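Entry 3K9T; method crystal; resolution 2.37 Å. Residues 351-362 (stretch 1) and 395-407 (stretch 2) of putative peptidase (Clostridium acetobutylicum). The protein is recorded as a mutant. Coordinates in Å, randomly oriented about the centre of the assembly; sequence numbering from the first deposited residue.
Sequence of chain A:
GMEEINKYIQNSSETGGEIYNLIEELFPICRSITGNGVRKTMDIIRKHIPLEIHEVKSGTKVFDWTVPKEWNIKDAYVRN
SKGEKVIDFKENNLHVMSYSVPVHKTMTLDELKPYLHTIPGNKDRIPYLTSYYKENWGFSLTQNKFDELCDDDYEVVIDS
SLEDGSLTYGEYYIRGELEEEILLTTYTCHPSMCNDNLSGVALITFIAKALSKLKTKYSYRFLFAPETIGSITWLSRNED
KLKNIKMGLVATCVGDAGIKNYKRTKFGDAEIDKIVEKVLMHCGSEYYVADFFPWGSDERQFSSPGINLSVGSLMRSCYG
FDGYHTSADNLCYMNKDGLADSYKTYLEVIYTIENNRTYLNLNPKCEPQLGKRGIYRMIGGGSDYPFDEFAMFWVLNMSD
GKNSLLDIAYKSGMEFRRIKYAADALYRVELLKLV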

# COMPACT_ATOMS: atom_id res chain seq x y z
N TYR A 351 -29.28 2.11 5.84
CA TYR A 351 -29.15 3.24 6.77
C TYR A 351 -27.87 4.04 6.46
O TYR A 351 -27.90 5.25 6.47
CB TYR A 351 -29.12 2.74 8.22
CG TYR A 351 -28.86 3.82 9.27
CD1 TYR A 351 -27.57 4.28 9.55
CD2 TYR A 351 -29.91 4.37 10.00
CE1 TYR A 351 -27.35 5.26 10.51
CE2 TYR A 351 -29.70 5.35 10.98
CZ TYR A 351 -28.42 5.78 11.23
OH TYR A 351 -28.21 6.75 12.18
N THR A 352 -26.76 3.37 6.18
CA THR A 352 -25.49 4.08 5.90
C THR A 352 -25.57 4.85 4.56
O THR A 352 -25.15 6.01 4.45
CB THR A 352 -24.29 3.10 5.94
OG1 THR A 352 -24.30 2.37 7.18
CG2 THR A 352 -22.97 3.85 5.84
N ILE A 353 -26.11 4.20 3.55
CA ILE A 353 -26.28 4.81 2.25
C ILE A 353 -27.07 6.09 2.39
O ILE A 353 -26.69 7.12 1.85
CB ILE A 353 -27.06 3.88 1.29
CG1 ILE A 353 -26.20 2.70 0.87
CG2 ILE A 353 -27.57 4.64 0.05
CD1 ILE A 353 -27.05 1.59 0.24
N GLU A 354 -28.16 6.02 3.14
CA GLU A 354 -29.08 7.15 3.28
C GLU A 354 -28.51 8.32 4.08
O GLU A 354 -28.73 9.46 3.73
CB GLU A 354 -30.34 6.64 3.97
CG GLU A 354 -31.22 5.82 3.09
CD GLU A 354 -32.08 6.66 2.20
OE1 GLU A 354 -32.68 7.62 2.72
OE2 GLU A 354 -32.16 6.36 0.98
N ASN A 355 -27.78 8.01 5.15
CA ASN A 355 -27.22 9.03 6.05
C ASN A 355 -25.77 9.45 5.80
O ASN A 355 -25.19 10.14 6.64
CB ASN A 355 -27.35 8.57 7.51
CG ASN A 355 -28.80 8.48 7.96
OD1 ASN A 355 -29.52 9.47 7.91
ND2 ASN A 355 -29.23 7.30 8.42
N ASN A 356 -25.20 9.06 4.66
CA ASN A 356 -23.82 9.43 4.32
C ASN A 356 -23.76 10.84 3.76
O ASN A 356 -23.44 11.04 2.59
CB ASN A 356 -23.20 8.46 3.29
CG ASN A 356 -21.69 8.69 3.09
OD1 ASN A 356 -21.03 9.19 3.98
ND2 ASN A 356 -21.16 8.32 1.91
N ARG A 357 -23.98 11.84 4.60
CA ARG A 357 -23.99 13.22 4.14
C ARG A 357 -22.60 13.88 4.09
O ARG A 357 -21.61 13.28 4.51
CB ARG A 357 -24.99 14.01 4.96
CG ARG A 357 -26.39 13.55 4.68
CD ARG A 357 -27.41 14.13 5.65
NE ARG A 357 -28.59 13.29 5.55
CZ ARG A 357 -29.44 13.32 4.53
NH1 ARG A 357 -29.31 14.18 3.52
NH2 ARG A 357 -30.47 12.47 4.53
N THR A 358 -22.52 15.06 3.47
CA THR A 358 -21.31 15.88 3.50
C THR A 358 -21.68 17.22 4.10
O THR A 358 -22.70 17.77 3.76
CB THR A 358 -20.65 16.03 2.16
OG1 THR A 358 -20.22 14.75 1.72
CG2 THR A 358 -19.44 16.94 2.27
N TYR A 359 -20.85 17.69 5.03
CA TYR A 359 -21.12 18.92 5.75
C TYR A 359 -19.95 19.89 5.68
O TYR A 359 -18.81 19.53 5.36
CB TYR A 359 -21.37 18.65 7.23
CG TYR A 359 -22.60 17.83 7.61
CD1 TYR A 359 -23.82 18.45 7.86
CD2 TYR A 359 -22.51 16.46 7.82
CE1 TYR A 359 -24.94 17.71 8.26
CE2 TYR A 359 -23.62 15.71 8.22
CZ TYR A 359 -24.83 16.33 8.43
OH TYR A 359 -25.92 15.58 8.82
N LEU A 360 -20.25 21.14 5.99
CA LEU A 360 -19.26 22.19 6.09
C LEU A 360 -19.30 22.70 7.53
O LEU A 360 -20.35 23.06 8.04
CB LEU A 360 -19.58 23.31 5.13
CG LEU A 360 -18.54 24.40 5.03
CD1 LEU A 360 -17.31 23.84 4.35
CD2 LEU A 360 -19.14 25.54 4.25
N ASN A 361 -18.15 22.68 8.19
CA ASN A 361 -17.98 23.28 9.51
C ASN A 361 -18.17 24.79 9.38
O ASN A 361 -17.42 25.45 8.65
CB ASN A 361 -16.56 22.93 10.01
CG ASN A 361 -16.27 23.39 11.42
OD1 ASN A 361 -16.95 24.25 11.97
ND2 ASN A 361 -15.20 22.86 12.00
N LEU A 362 -19.18 25.34 10.07
CA LEU A 362 -19.44 26.79 10.04
C LEU A 362 -18.55 27.62 10.93
O LEU A 362 -18.64 28.85 10.90
CB LEU A 362 -20.92 27.11 10.29
CG LEU A 362 -21.86 26.55 9.20
CD1 LEU A 362 -23.23 26.93 9.54
CD2 LEU A 362 -21.53 27.08 7.81
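Stretch 2 (395-407) VLNMSDGKNSLLD

How does stretch 2 run along stretch 1? It runs antiparallel to the extended segment 358-361: a helix ends at M398, the chain turns a corner at G401 and K402, and a second helix begins at L405. L360 pairs with D400 across a non-hydrogen-bonded bridge, CA to CA 5.3 Å, and further along T358 CA lies 4.4 Å from S404 CA. Together the stretches bury 710 Å².

What fixes the end where stretch 2 leaves its first helix? N361, with chi1 t, points toward stretch 2, and its ND2 donates to L396 O at 2.8 Å while its backbone N donates to S399 O at 2.9 Å, nearly straight. Side chain and backbone thus hold the helix end together. S399 takes chi1 m, which turns OG back to V395 O, 2.7 Å away.

Why are there waters in the middle? Y359 N and N403 O stand 4.3 Å apart, too far for a direct bond, so water 3 bridges them and also donates to S399 OG. Water 2 donates to Y359 O and N403 O and accepts from G401 N, supplementing the weak direct bond from G401 N to Y359 O (3.4 Å). G401 has phi 101°, where a CB would jam against the preceding carbonyl; L360 CD1 packs beside it, 3.8 Å from G401 N.

How is the second helix received? N356 is t at chi1, bringing OD1 to L406 N at 3.0 Å, while R357 O accepts from L405 N, also at 3.0 Å; stretch 1 therefore satisfies two amides of the first turn. S404, chi1 p, caps that helix itself, its OG accepting from D407 N at 3.0 Å. L405, m and t, points toward stretch 1 and sets CD2 3.9 Å from Y359 CD2, at the ring edge.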

# COMPACT_ATOMS: atom_id res chain seq x y z
N VAL A 395 -15.57 15.20 13.20
CA VAL A 395 -16.53 15.79 12.28
C VAL A 395 -16.21 17.26 12.02
O VAL A 395 -16.23 17.72 10.89
CB VAL A 395 -17.96 15.63 12.76
CG1 VAL A 395 -18.87 16.48 11.91
CG2 VAL A 395 -18.38 14.19 12.69
N LEU A 396 -15.89 18.00 13.07
CA LEU A 396 -15.55 19.41 12.91
C LEU A 396 -14.27 19.56 12.12
O LEU A 396 -14.16 20.42 11.24
CB LEU A 396 -15.40 20.11 14.26
CG LEU A 396 -16.72 20.29 15.04
CD1 LEU A 396 -16.48 20.53 16.50
CD2 LEU A 396 -17.49 21.45 14.42
N ASN A 397 -13.32 18.68 12.40
CA ASN A 397 -12.01 18.83 11.86
C ASN A 397 -11.96 18.50 10.39
O ASN A 397 -11.30 19.19 9.61
CB ASN A 397 -11.01 18.02 12.67
CG ASN A 397 -9.65 18.04 12.05
OD1 ASN A 397 -9.38 17.22 11.18
ND2 ASN A 397 -8.79 18.98 12.46
N MSE A 398 -12.69 17.46 9.99
CA MSE A 398 -12.68 17.04 8.60
C MSE A 398 -13.81 17.58 7.72
O MSE A 398 -13.81 17.31 6.54
CB MSE A 398 -12.68 15.52 8.53
CG MSE A 398 -11.34 14.91 8.96
SE MSE A 398 -11.42 12.99 8.93
CE MSE A 398 -11.35 12.74 6.98
N SER A 399 -14.78 18.32 8.27
CA SER A 399 -15.85 18.84 7.44
C SER A 399 -15.45 20.12 6.70
O SER A 399 -15.87 21.24 7.04
CB SER A 399 -17.13 19.02 8.25
OG SER A 399 -17.65 17.75 8.60
N ASP A 400 -14.61 19.95 5.69
CA ASP A 400 -14.19 21.10 4.85
C ASP A 400 -15.03 21.24 3.59
O ASP A 400 -14.74 22.07 2.75
CB ASP A 400 -12.71 20.99 4.47
CG ASP A 400 -12.35 19.65 3.84
OD1 ASP A 400 -13.24 18.80 3.61
OD2 ASP A 400 -11.14 19.47 3.59
N GLY A 401 -16.06 20.40 3.47
CA GLY A 401 -16.90 20.37 2.30
C GLY A 401 -16.55 19.22 1.37
O GLY A 401 -17.33 18.89 0.50
N LYS A 402 -15.41 18.60 1.57
CA LYS A 402 -14.97 17.52 0.71
C LYS A 402 -15.12 16.14 1.34
O LYS A 402 -15.15 15.16 0.64
CB LYS A 402 -13.53 17.78 0.28
CG LYS A 402 -13.42 18.96 -0.72
CD LYS A 402 -11.96 19.36 -1.05
CE LYS A 402 -11.57 20.71 -0.46
NZ LYS A 402 -10.11 20.82 -0.15
N ASN A 403 -15.22 16.05 2.66
CA ASN A 403 -15.32 14.76 3.32
C ASN A 403 -16.73 14.36 3.75
O ASN A 403 -17.42 15.11 4.43
CB ASN A 403 -14.44 14.75 4.55
CG ASN A 403 -12.98 14.92 4.22
OD1 ASN A 403 -12.32 14.05 3.64
ND2 ASN A 403 -12.47 16.05 4.61
N SER A 404 -17.12 13.15 3.37
CA SER A 404 -18.41 12.54 3.73
C SER A 404 -18.27 11.98 5.13
O SER A 404 -17.17 11.82 5.63
CB SER A 404 -18.76 11.40 2.75
OG SER A 404 -17.86 10.26 2.87
N LEU A 405 -19.38 11.66 5.76
CA LEU A 405 -19.34 11.03 7.07
C LEU A 405 -18.63 9.66 7.02
O LEU A 405 -17.97 9.26 7.99
CB LEU A 405 -20.76 10.86 7.63
CG LEU A 405 -21.58 12.10 7.94
CD1 LEU A 405 -22.82 11.69 8.70
CD2 LEU A 405 -20.77 13.09 8.76
N LEU A 406 -18.76 8.96 5.89
CA LEU A 406 -18.11 7.67 5.68
C LEU A 406 -16.60 7.89 5.64
O LEU A 406 -15.81 7.09 6.19
CB LEU A 406 -18.62 7.01 4.39
CG LEU A 406 -18.24 5.54 4.12
CD1 LEU A 406 -18.72 4.65 5.22
CD2 LEU A 406 -18.73 5.06 2.71
N ASP A 407 -16.20 8.99 5.02
CA ASP A 407 -14.78 9.36 4.98
C ASP A 407 -14.22 9.57 6.38
O ASP A 407 -13.12 9.12 6.70
CB ASP A 407 -14.57 10.63 4.16
CG ASP A 407 -14.77 10.42 2.65
OD1 ASP A 407 -14.65 9.27 2.14
OD2 ASP A 407 -15.03 11.43 1.97
O HOH W 1 -18.30 8.79 0.66
O HOH W 2 -16.98 17.82 4.45
O HOH W 3 -18.90 16.16 6.50